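Acyl-CoA N-acyltransferases (NAT) superfamily protein (PDB 6TH0) probably acetylates, through the GNAT domain held in this chain, the N-terminal methionine of transmembrane proteins and lysine side chains, using acetyl-CoA. Local coordinates at residues I22-Y31 / L98-R107; K89-I97 / I126-H135. All blocks are in the same frame, centred on the assembly; numbering follows the deposited sequence.

Contacts 1 and 2 share strand 93-102 of the mixed sheet, their centres about 24 Å apart on opposite sides of the chain's centre. In contact 2 (89-97 with 126-135) the first half of this strand pairs in parallel with strand 129-137; in contact 1 (22-31 with 98-107) its second half meets the end of helix 16-26. Acetyl-CoA lies along that second half: its pantetheine runs beside the strand and hydrogen-bonds to its backbone. Contact 2 reaches the pocket through His135, which touches the cofactor, whereas Leu134 comes within about 5 Å of it, side chain to cofactor.

Contact 1: I22-Y31 / L98-R107; sequences IHRDIFPIRY and LTLGVVETYR. With ACO (acetyl coenzyme *a), chain C.
Thr99 sends its side chain into a group of three rings from segment 22-31. Its CB lies over one face of Phe27, 3.9 Å from the ring centroid and 15° off the normal, a CH-pi contact. From there OG1 branches to the edge of His23, in the ring plane, with NE2 at 2.8 Å in a hydrogen bond of undecided direction; OG1 also bonds Thr68, while Leu19 O holds His23 ND1. The CG2 methyl completes the wedge between Tyr31 CE1 and Phe27 CE2, 3.6 Å from each. Farther along, Ile26 CD1 hangs over Gly101, 3.9 Å from its CA, where a side chain would clash. Set between the backbone N and the carbonyl carbon (chi1 78°), CG1 of Ile26 carries CD1 there.

Arg107 grips Val102 O side-on, NE at 2.8 Å and NH2 at 3.0 Å, with the oxygen in its guanidinium plane. One guanidinium face lies against C9P of acetyl-CoA, and Ile26 CB sits at the edge. A leucine here would probably leave Val102 O without either of these donors and remove the flat cover from the pantetheine amide. Beside it, Val102 N bonds O9P at 2.9 Å, and Leu100 O receives N4P at 2.9 Å and 171°: the extended pantetheine bonds to the strand edge like an additional strand, the acetyl-CoA site characteristic of the GNAT fold.

Contact 2: K89-I97 / I126-H135; sequences KGEGTLVYI and IPVCRGVYLH
Glu91 O is gripped side-on by Arg130, whose NE (2.9 Å) and NH2 (3.0 Å) reach it from the same face of the carbonyl plane. The oxygen lies in the guanidinium plane, and a weak bond from NH2 to Gly90 O extends the clasp. The side chain runs extended from CG to NE, which carries the guanidinium to the loop before strand 93-102. In the same loop, a side chain at Gly92 would collide with Val128 O and Arg130 NE.

From Thr93 onward the strands run parallel, their short axes 4.7 Å apart at 30°. Thr93 O takes Arg130 N, and Val95 N reaches Gly131 O in the carbonyl plane and almost perfectly straight. The pairing steps from Thr93-Cys129 to Val95-Val132, a beta bulge that places an extra residue in 126-135; its Gly131 has backbone angles that call for glycine. On the face bearing Val95, CG2 meets Cys129 SG, and Val119 and Ser123 of helix 111-123 cover Val95.

On the opposite face, Tyr96 turns the edge of its ring toward the face of Tyr133, centroids 4.7 Å apart and planes at 60°. With CG anti to the backbone N (chi1 -178°), Tyr96 extends along the neighbouring strand until OH meets His135 ND1 at 2.7 Å, at the ring's edge; the proton may lie on either. His135 NE2 is bonded to Glu78, so both imidazole nitrogens are engaged. A water accepts from His135 N and donates to Ile97 O at 2.8 Å, bridging the strands where they begin to part. Parallel strands 93-102 and 129-137, linked through helix 111-123, form the beta-alpha-beta crossover of the GNAT core, and their splaying toward the cofactor is characteristic of this fold.

Contact 1: I22-Y31 / L98-R107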
loop_
_atom_site.group_PDB
_atom_site.type_symbol
_atom_site.label_atom_id
_atom_site.label_comp_id
_atom_site.label_asym_id
_atom_site.label_seq_id
_atom_site.Cartn_x
_atom_site.Cartn_y
_atom_site.Cartn_z
ATOM N N ILE A 22 5.177 -6.722 12.678
ATOM C CA ILE A 22 4.209 -5.627 12.662
ATOM C C ILE A 22 2.991 -5.985 11.813
ATOM O O ILE A 22 1.859 -5.626 12.158
ATOM C CB ILE A 22 4.876 -4.318 12.205
ATOM C CG1 ILE A 22 3.978 -3.123 12.567
ATOM C CG2 ILE A 22 5.153 -4.344 10.688
ATOM C CD1 ILE A 22 4.679 -1.783 12.471
ATOM N N HIS A 23 3.187 -6.660 10.670
ATOM C CA HIS A 23 2.023 -7.116 9.914
ATOM C C HIS A 23 1.127 -8.019 10.761
ATOM O O HIS A 23 -0.099 -7.848 10.789
ATOM C CB HIS A 23 2.448 -7.829 8.633
ATOM C CG HIS A 23 2.735 -6.898 7.492
ATOM N ND1 HIS A 23 3.867 -6.111 7.431
ATOM C CD2 HIS A 23 2.022 -6.615 6.374
ATOM C CE1 HIS A 23 3.848 -5.399 6.318
ATOM N NE2 HIS A 23 2.739 -5.685 5.656
ATOM N N ARG A 24 1.723 -8.991 11.446
ATOM C CA ARG A 24 0.942 -9.877 12.295
ATOM C C ARG A 24 0.202 -9.083 13.360
ATOM O O ARG A 24 -0.949 -9.394 13.700
ATOM C CB ARG A 24 1.862 -10.918 12.938
ATOM C CG ARG A 24 1.244 -11.678 14.096
ATOM C CD ARG A 24 0.006 -12.466 13.698
ATOM N NE ARG A 24 0.312 -13.547 12.767
ATOM C CZ ARG A 24 -0.511 -14.554 12.496
ATOM N NH1 ARG A 24 -1.693 -14.627 13.089
ATOM N NH2 ARG A 24 -0.150 -15.489 11.631
ATOM N N ASP A 25 0.841 -8.039 13.885
ATOM C CA ASP A 25 0.267 -7.363 15.043
ATOM C C ASP A 25 -0.823 -6.366 14.654
ATOM O O ASP A 25 -1.785 -6.190 15.414
ATOM C CB ASP A 25 1.362 -6.626 15.815
ATOM C CG ASP A 25 2.252 -7.543 16.630
ATOM O OD1 ASP A 25 1.978 -8.762 16.781
ATOM O OD2 ASP A 25 3.246 -7.022 17.181
ATOM N N ILE A 26 -0.695 -5.684 13.511
ATOM C CA ILE A 26 -1.630 -4.593 13.213
ATOM C C ILE A 26 -2.328 -4.718 11.870
ATOM O O ILE A 26 -3.301 -3.990 11.614
ATOM C CB ILE A 26 -0.951 -3.209 13.316
ATOM C CG1 ILE A 26 -0.101 -2.892 12.077
ATOM C CG2 ILE A 26 -0.100 -3.106 14.603
ATOM C CD1 ILE A 26 0.501 -1.493 12.138
ATOM N N PHE A 27 -1.856 -5.606 10.986
ATOM C CA PHE A 27 -2.502 -5.661 9.686
ATOM C C PHE A 27 -3.453 -6.847 9.632
ATOM O O PHE A 27 -3.018 -8.001 9.766
ATOM C CB PHE A 27 -1.478 -5.742 8.557
ATOM C CG PHE A 27 -2.066 -5.375 7.235
ATOM C CD1 PHE A 27 -2.290 -4.052 6.923
ATOM C CD2 PHE A 27 -2.473 -6.351 6.341
ATOM C CE1 PHE A 27 -2.887 -3.695 5.709
ATOM C CE2 PHE A 27 -3.064 -6.005 5.151
ATOM C CZ PHE A 27 -3.272 -4.675 4.836
ATOM N N PRO A 28 -4.744 -6.614 9.376
ATOM C CA PRO A 28 -5.729 -7.706 9.516
ATOM C C PRO A 28 -5.563 -8.853 8.541
ATOM O O PRO A 28 -5.968 -9.977 8.866
ATOM C CB PRO A 28 -7.072 -6.991 9.296
ATOM C CG PRO A 28 -6.773 -5.542 9.439
ATOM C CD PRO A 28 -5.380 -5.343 9.003
ATOM N N ILE A 29 -5.054 -8.606 7.335
ATOM C CA ILE A 29 -4.930 -9.661 6.332
ATOM C C ILE A 29 -3.632 -10.428 6.568
ATOM O O ILE A 29 -2.543 -9.843 6.565
ATOM C CB ILE A 29 -4.989 -9.068 4.915
ATOM C CG1 ILE A 29 -6.207 -8.147 4.797
ATOM C CG2 ILE A 29 -5.078 -10.190 3.880
ATOM C CD1 ILE A 29 -7.516 -8.828 5.093
ATOM N N ARG A 30 -3.741 -11.744 6.759
ATOM C CA ARG A 30 -2.562 -12.570 6.983
ATOM C C ARG A 30 -1.852 -12.898 5.681
ATOM O O ARG A 30 -2.484 -13.233 4.677
ATOM C CB ARG A 30 -2.933 -13.859 7.713
ATOM C CG ARG A 30 -3.514 -13.652 9.099
ATOM C CD ARG A 30 -2.450 -13.111 10.057
ATOM N NE ARG A 30 -2.983 -12.924 11.408
ATOM C CZ ARG A 30 -3.285 -11.755 11.964
ATOM N NH1 ARG A 30 -3.073 -10.623 11.306
ATOM N NH2 ARG A 30 -3.772 -11.722 13.201
ATOM N N TYR A 31 -0.527 -12.802 5.719
ATOM C CA TYR A 31 0.349 -13.130 4.607
ATOM C C TYR A 31 1.342 -14.209 5.007
ATOM O O TYR A 31 1.778 -14.293 6.161
ATOM C CB TYR A 31 1.102 -11.904 4.082
ATOM C CG TYR A 31 0.227 -10.954 3.299
ATOM C CD1 TYR A 31 -0.471 -9.927 3.929
ATOM C CD2 TYR A 31 0.093 -11.091 1.926
ATOM C CE1 TYR A 31 -1.278 -9.062 3.199
ATOM C CE2 TYR A 31 -0.707 -10.233 1.195
ATOM C CZ TYR A 31 -1.387 -9.221 1.835
ATOM O OH TYR A 31 -2.183 -8.370 1.100
ATOM N N LEU A 98 -0.737 -3.042 -1.370
ATOM C CA LEU A 98 -1.046 -4.292 -0.695
ATOM C C LEU A 98 -1.303 -4.045 0.794
ATOM O O LEU A 98 -2.367 -4.384 1.315
ATOM C CB LEU A 98 0.112 -5.268 -0.839
ATOM C CG LEU A 98 0.435 -5.738 -2.275
ATOM C CD1 LEU A 98 1.869 -6.191 -2.350
ATOM C CD2 LEU A 98 -0.477 -6.900 -2.591
ATOM N N THR A 99 -0.326 -3.468 1.482
ATOM C CA THR A 99 -0.466 -3.255 2.920
ATOM C C THR A 99 0.008 -1.858 3.291
ATOM O O THR A 99 0.797 -1.226 2.589
ATOM C CB THR A 99 0.316 -4.294 3.727
ATOM O OG1 THR A 99 1.724 -4.054 3.603
ATOM C CG2 THR A 99 -0.011 -5.717 3.279
ATOM N N LEU A 100 -0.502 -1.378 4.427
ATOM C CA LEU A 100 -0.161 -0.062 4.943
ATOM C C LEU A 100 -0.422 -0.119 6.437
ATOM O O LEU A 100 -1.450 -0.663 6.830
ATOM C CB LEU A 100 -1.016 1.028 4.290
ATOM C CG LEU A 100 -1.035 2.399 4.940
ATOM C CD1 LEU A 100 0.267 3.129 4.650
ATOM C CD2 LEU A 100 -2.227 3.204 4.442
ATOM N N GLY A 101 0.508 0.382 7.247
ATOM C CA GLY A 101 0.311 0.393 8.689
ATOM C C GLY A 101 1.265 1.347 9.362
ATOM O O GLY A 101 2.377 1.579 8.880
ATOM N N VAL A 102 0.839 1.884 10.507
ATOM C CA VAL A 102 1.660 2.733 11.362
ATOM C C VAL A 102 1.502 2.208 12.790
ATOM O O VAL A 102 0.397 1.829 13.188
ATOM C CB VAL A 102 1.247 4.220 11.251
ATOM C CG1 VAL A 102 2.055 5.084 12.190
ATOM C CG2 VAL A 102 1.379 4.740 9.781
ATOM N N VAL A 103 2.602 2.118 13.546
ATOM C CA VAL A 103 2.456 1.599 14.903
ATOM C C VAL A 103 1.578 2.554 15.718
ATOM O O VAL A 103 1.625 3.780 15.567
ATOM C CB VAL A 103 3.787 1.335 15.634
ATOM C CG1 VAL A 103 4.733 0.409 14.822
ATOM C CG2 VAL A 103 4.465 2.616 16.035
ATOM N N GLU A 104 0.803 1.969 16.626
ATOM C CA GLU A 104 -0.267 2.687 17.312
ATOM C C GLU A 104 0.217 4.015 17.904
ATOM O O GLU A 104 -0.427 5.057 17.734
ATOM C CB GLU A 104 -0.867 1.744 18.361
ATOM C CG GLU A 104 -2.335 1.951 18.657
ATOM C CD GLU A 104 -2.989 0.722 19.288
ATOM O OE1 GLU A 104 -2.349 -0.354 19.352
ATOM O OE2 GLU A 104 -4.171 0.820 19.678
ATOM N N THR A 105 1.364 4.012 18.579
ATOM C CA THR A 105 1.809 5.239 19.234
ATOM C C THR A 105 2.314 6.306 18.266
ATOM O O THR A 105 2.619 7.417 18.708
ATOM C CB THR A 105 2.888 4.916 20.267
ATOM O OG1 THR A 105 3.948 4.177 19.646
ATOM C CG2 THR A 105 2.296 4.091 21.402
ATOM N N TYR A 106 2.433 6.009 16.972
ATOM C CA TYR A 106 2.849 7.004 15.986
ATOM C C TYR A 106 1.697 7.492 15.116
ATOM O O TYR A 106 1.930 8.233 14.156
ATOM C CB TYR A 106 3.971 6.445 15.096
ATOM C CG TYR A 106 5.343 6.494 15.731
ATOM C CD1 TYR A 106 5.770 5.492 16.585
ATOM C CD2 TYR A 106 6.209 7.547 15.467
ATOM C CE1 TYR A 106 7.021 5.536 17.173
ATOM C CE2 TYR A 106 7.461 7.604 16.053
ATOM C CZ TYR A 106 7.862 6.592 16.903
ATOM O OH TYR A 106 9.110 6.634 17.487
ATOM N N ARG A 107 0.468 7.096 15.420
ATOM C CA ARG A 107 -0.655 7.409 14.553
ATOM C C ARG A 107 -1.136 8.845 14.735
ATOM O O ARG A 107 -0.847 9.511 15.729
ATOM C CB ARG A 107 -1.790 6.421 14.789
ATOM C CG ARG A 107 -1.441 5.057 14.246
ATOM C CD ARG A 107 -2.520 4.038 14.509
ATOM N NE ARG A 107 -2.020 2.711 14.219
ATOM C CZ ARG A 107 -2.665 1.586 14.490
ATOM N NH1 ARG A 107 -3.866 1.632 15.049
ATOM N NH2 ARG A 107 -2.111 0.419 14.196
HETATM N N1A ACO C . -2.610 16.547 14.337
HETATM C C2A ACO C . -3.794 15.890 14.583
HETATM N N3A ACO C . -4.450 14.956 13.871
HETATM C C4A ACO C . -3.775 14.633 12.701
HETATM C C5A ACO C . -2.534 15.227 12.307
HETATM C C6A ACO C . -1.983 16.194 13.171
HETATM N N6A ACO C . -0.795 16.797 12.849
HETATM N N7A ACO C . -2.086 14.707 11.086
HETATM C C8A ACO C . -3.040 13.815 10.748
HETATM N N9A ACO C . -4.075 13.736 11.681
HETATM C C1B ACO C . -5.269 12.891 11.629
HETATM C C2B ACO C . -5.884 12.728 10.164
HETATM O O2B ACO C . -6.661 13.811 9.864
HETATM C C3B ACO C . -6.766 11.455 10.570
HETATM O O3B ACO C . -7.757 11.957 11.325
HETATM P P3B ACO C . -9.326 11.010 11.173
HETATM O O7A ACO C . -8.856 9.813 11.957
HETATM O O8A ACO C . -10.353 11.911 11.837
HETATM O O9A ACO C . -9.378 10.826 9.675
HETATM C C4B ACO C . -5.752 10.606 11.409
HETATM O O4B ACO C . -4.903 11.568 12.116
HETATM C C5B ACO C . -4.948 9.632 10.528
HETATM O O5B ACO C . -4.319 10.292 9.474
HETATM P P1A ACO C . -2.752 9.783 9.394
HETATM O O1A ACO C . -2.048 10.146 10.649
HETATM O O2A ACO C . -2.222 10.199 8.051
HETATM O O3A ACO C . -2.685 8.091 9.332
HETATM P P2A ACO C . -1.953 7.377 10.549
HETATM O O4A ACO C . -0.475 7.488 10.470
HETATM O O5A ACO C . -2.650 7.540 11.874
HETATM O O6A ACO C . -2.176 5.691 10.198
HETATM C CBP ACO C . -3.585 3.888 9.454
HETATM C CCP ACO C . -3.403 5.461 9.596
HETATM C CDP ACO C . -2.567 3.407 8.447
HETATM C CEP ACO C . -5.004 3.557 8.986
HETATM C CAP ACO C . -3.305 3.320 10.871
HETATM O OAP ACO C . -4.380 3.608 11.761
HETATM C C9P ACO C . -3.098 1.808 10.916
HETATM O O9P ACO C . -1.981 1.340 10.871
HETATM N N8P ACO C . -4.200 0.996 11.088
HETATM C C7P ACO C . -4.075 -0.498 11.150
HETATM C C6P ACO C . -3.624 -1.049 9.829
HETATM C C5P ACO C . -4.697 -0.748 8.842
HETATM O O5P ACO C . -5.893 -0.763 9.084
HETATM N N4P ACO C . -4.273 -0.424 7.568
HETATM C C3P ACO C . -5.336 -0.110 6.616
HETATM C C2P ACO C . -4.899 -0.478 5.244
HETATM S S1P ACO C . -6.298 -0.084 4.084
HETATM C C ACO C . -7.117 -1.674 4.203
HETATM O O ACO C . -8.151 -1.834 4.806
HETATM C CH3 ACO C . -6.456 -2.795 3.588
#

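Contact 2: K89-I97 / I126-H135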
loop_
_atom_site.group_PDB
_atom_site.type_symbol
_atom_site.label_atom_id
_atom_site.label_comp_id
_atom_site.label_asym_id
_atom_site.label_seq_id
_atom_site.Cartn_x
_atom_site.Cartn_y
_atom_site.Cartn_z
ATOM N N LYS A 89 0.022 4.645 -26.787
ATOM C CA LYS A 89 0.901 4.591 -25.622
ATOM C C LYS A 89 1.275 3.177 -25.184
ATOM O O LYS A 89 2.255 3.009 -24.439
ATOM C CB LYS A 89 0.270 5.343 -24.438
ATOM C CG LYS A 89 0.071 6.845 -24.699
ATOM C CD LYS A 89 -0.283 7.610 -23.424
ATOM C CE LYS A 89 -0.622 9.076 -23.704
ATOM N NZ LYS A 89 0.436 9.786 -24.491
ATOM N N GLY A 90 0.526 2.165 -25.608
ATOM C CA GLY A 90 0.733 0.821 -25.103
ATOM C C GLY A 90 -0.205 0.535 -23.945
ATOM O O GLY A 90 -1.047 1.352 -23.564
ATOM N N GLU A 91 -0.041 -0.645 -23.354
ATOM C CA GLU A 91 -0.993 -1.080 -22.336
ATOM C C GLU A 91 -0.810 -0.303 -21.039
ATOM O O GLU A 91 -1.788 0.191 -20.450
ATOM C CB GLU A 91 -0.838 -2.578 -22.093
ATOM C CG GLU A 91 -2.022 -3.204 -21.406
ATOM C CD GLU A 91 -1.710 -4.583 -20.874
ATOM O OE1 GLU A 91 -1.173 -5.425 -21.640
ATOM O OE2 GLU A 91 -1.996 -4.816 -19.679
ATOM N N GLY A 92 0.423 -0.194 -20.557
ATOM C CA GLY A 92 0.650 0.494 -19.305
ATOM C C GLY A 92 0.478 -0.396 -18.083
ATOM O O GLY A 92 0.088 -1.564 -18.159
ATOM N N THR A 93 0.842 0.168 -16.937
ATOM C CA THR A 93 0.805 -0.520 -15.658
ATOM C C THR A 93 0.024 0.278 -14.625
ATOM O O THR A 93 -0.371 1.423 -14.842
ATOM C CB THR A 93 2.217 -0.761 -15.123
ATOM O OG1 THR A 93 2.924 0.489 -15.118
ATOM C CG2 THR A 93 2.966 -1.813 -15.983
ATOM N N LEU A 94 -0.150 -0.364 -13.488
ATOM C CA LEU A 94 -0.787 0.206 -12.312
ATOM C C LEU A 94 0.031 -0.218 -11.107
ATOM O O LEU A 94 0.693 -1.257 -11.136
ATOM C CB LEU A 94 -2.224 -0.281 -12.165
ATOM C CG LEU A 94 -3.214 0.211 -13.201
ATOM C CD1 LEU A 94 -4.454 -0.655 -13.199
ATOM C CD2 LEU A 94 -3.567 1.657 -12.898
ATOM N N VAL A 95 0.017 0.614 -10.063
ATOM C CA VAL A 95 0.575 0.249 -8.764
ATOM C C VAL A 95 -0.580 -0.126 -7.851
ATOM O O VAL A 95 -1.552 0.631 -7.733
ATOM C CB VAL A 95 1.415 1.396 -8.174
ATOM C CG1 VAL A 95 1.966 1.002 -6.806
ATOM C CG2 VAL A 95 2.557 1.749 -9.131
ATOM N N TYR A 96 -0.491 -1.307 -7.232
ATOM C CA TYR A 96 -1.510 -1.821 -6.319
ATOM C C TYR A 96 -0.961 -1.814 -4.896
ATOM O O TYR A 96 -0.044 -2.573 -4.580
ATOM C CB TYR A 96 -1.920 -3.243 -6.728
ATOM C CG TYR A 96 -3.008 -3.859 -5.871
ATOM C CD1 TYR A 96 -4.342 -3.472 -6.016
ATOM C CD2 TYR A 96 -2.705 -4.842 -4.929
ATOM C CE1 TYR A 96 -5.344 -4.027 -5.238
ATOM C CE2 TYR A 96 -3.697 -5.402 -4.138
ATOM C CZ TYR A 96 -5.009 -4.998 -4.293
ATOM O OH TYR A 96 -5.986 -5.573 -3.509
ATOM N N ILE A 97 -1.550 -0.997 -4.021
ATOM C CA ILE A 97 -1.107 -1.015 -2.629
ATOM C C ILE A 97 -1.644 -2.271 -1.969
ATOM O O ILE A 97 -2.852 -2.558 -2.027
ATOM C CB ILE A 97 -1.569 0.243 -1.881
ATOM C CG1 ILE A 97 -0.796 1.471 -2.368
ATOM C CG2 ILE A 97 -1.403 0.028 -0.343
ATOM C CD1 ILE A 97 -1.421 2.782 -1.952
ATOM N N ILE A 126 6.834 6.413 -13.501
ATOM C CA ILE A 126 6.929 5.271 -14.414
ATOM C C ILE A 126 6.188 5.653 -15.686
ATOM O O ILE A 126 5.004 6.013 -15.610
ATOM C CB ILE A 126 6.334 3.995 -13.805
ATOM C CG1 ILE A 126 6.874 3.741 -12.394
ATOM C CG2 ILE A 126 6.615 2.791 -14.727
ATOM C CD1 ILE A 126 8.373 3.795 -12.286
ATOM N N PRO A 127 6.833 5.614 -16.869
ATOM C CA PRO A 127 6.252 6.300 -18.030
ATOM C C PRO A 127 4.772 6.031 -18.265
ATOM O O PRO A 127 3.977 6.975 -18.238
ATOM C CB PRO A 127 7.105 5.792 -19.210
ATOM C CG PRO A 127 7.803 4.564 -18.694
ATOM C CD PRO A 127 8.011 4.804 -17.234
ATOM N N VAL A 128 4.370 4.786 -18.488
ATOM C CA VAL A 128 2.967 4.489 -18.785
ATOM C C VAL A 128 2.227 3.951 -17.554
ATOM O O VAL A 128 1.267 3.186 -17.691
ATOM C CB VAL A 128 2.817 3.564 -20.002
ATOM C CG1 VAL A 128 1.352 3.527 -20.430
ATOM C CG2 VAL A 128 3.686 4.083 -21.152
ATOM N N CYS A 129 2.701 4.275 -16.354
ATOM C CA CYS A 129 1.975 3.909 -15.137
ATOM C C CYS A 129 0.751 4.803 -14.968
ATOM O O CYS A 129 0.871 6.028 -14.852
ATOM C CB CYS A 129 2.887 4.014 -13.924
ATOM S SG CYS A 129 2.086 3.440 -12.405
ATOM N N ARG A 130 -0.424 4.183 -14.892
ATOM C CA ARG A 130 -1.674 4.925 -14.992
ATOM C C ARG A 130 -2.217 5.375 -13.653
ATOM O O ARG A 130 -3.151 6.196 -13.625
ATOM C CB ARG A 130 -2.735 4.075 -15.697
ATOM C CG ARG A 130 -2.320 3.626 -17.104
ATOM C CD ARG A 130 -3.382 2.757 -17.759
ATOM N NE ARG A 130 -3.062 2.407 -19.140
ATOM C CZ ARG A 130 -3.391 3.144 -20.198
ATOM N NH1 ARG A 130 -4.055 4.283 -20.036
ATOM N NH2 ARG A 130 -3.060 2.750 -21.423
ATOM N N GLY A 131 -1.648 4.909 -12.565
ATOM C CA GLY A 131 -2.134 5.327 -11.264
ATOM C C GLY A 131 -1.964 4.235 -10.230
ATOM O O GLY A 131 -1.178 3.306 -10.403
ATOM N N VAL A 132 -2.729 4.384 -9.146
ATOM C CA VAL A 132 -2.648 3.545 -7.955
ATOM C C VAL A 132 -4.048 3.054 -7.618
ATOM O O VAL A 132 -5.017 3.811 -7.738
ATOM C CB VAL A 132 -2.059 4.335 -6.762
ATOM C CG1 VAL A 132 -1.895 3.446 -5.513
ATOM C CG2 VAL A 132 -0.744 5.020 -7.165
ATOM N N TYR A 133 -4.167 1.789 -7.215
ATOM C CA TYR A 133 -5.435 1.276 -6.703
ATOM C C TYR A 133 -5.167 0.309 -5.557
ATOM O O TYR A 133 -4.028 -0.082 -5.289
ATOM C CB TYR A 133 -6.308 0.632 -7.804
ATOM C CG TYR A 133 -5.923 -0.746 -8.331
ATOM C CD1 TYR A 133 -4.779 -0.938 -9.112
ATOM C CD2 TYR A 133 -6.746 -1.850 -8.099
ATOM C CE1 TYR A 133 -4.445 -2.211 -9.600
ATOM C CE2 TYR A 133 -6.428 -3.112 -8.590
ATOM C CZ TYR A 133 -5.281 -3.293 -9.344
ATOM O OH TYR A 133 -4.975 -4.565 -9.837
ATOM N N LEU A 134 -6.226 -0.006 -4.827
ATOM C CA LEU A 134 -6.133 -0.856 -3.652
ATOM C C LEU A 134 -7.545 -1.207 -3.208
ATOM O O LEU A 134 -8.533 -0.665 -3.712
ATOM C CB LEU A 134 -5.365 -0.154 -2.529
ATOM C CG LEU A 134 -6.143 1.047 -1.971
ATOM C CD1 LEU A 134 -5.773 1.219 -0.528
ATOM C CD2 LEU A 134 -5.904 2.355 -2.750
ATOM N N HIS A 135 -7.621 -2.095 -2.229
ATOM C CA HIS A 135 -8.870 -2.454 -1.587
ATOM C C HIS A 135 -8.756 -2.147 -0.105
ATOM O O HIS A 135 -7.714 -2.388 0.511
ATOM C CB HIS A 135 -9.215 -3.933 -1.805
ATOM C CG HIS A 135 -9.482 -4.287 -3.234
ATOM N ND1 HIS A 135 -8.491 -4.680 -4.106
ATOM C CD2 HIS A 135 -10.639 -4.324 -3.934
ATOM C CE1 HIS A 135 -9.027 -4.941 -5.287
ATOM N NE2 HIS A 135 -10.330 -4.731 -5.208
HETATM O O HOH W 1 -5.344 -3.584 -1.237
#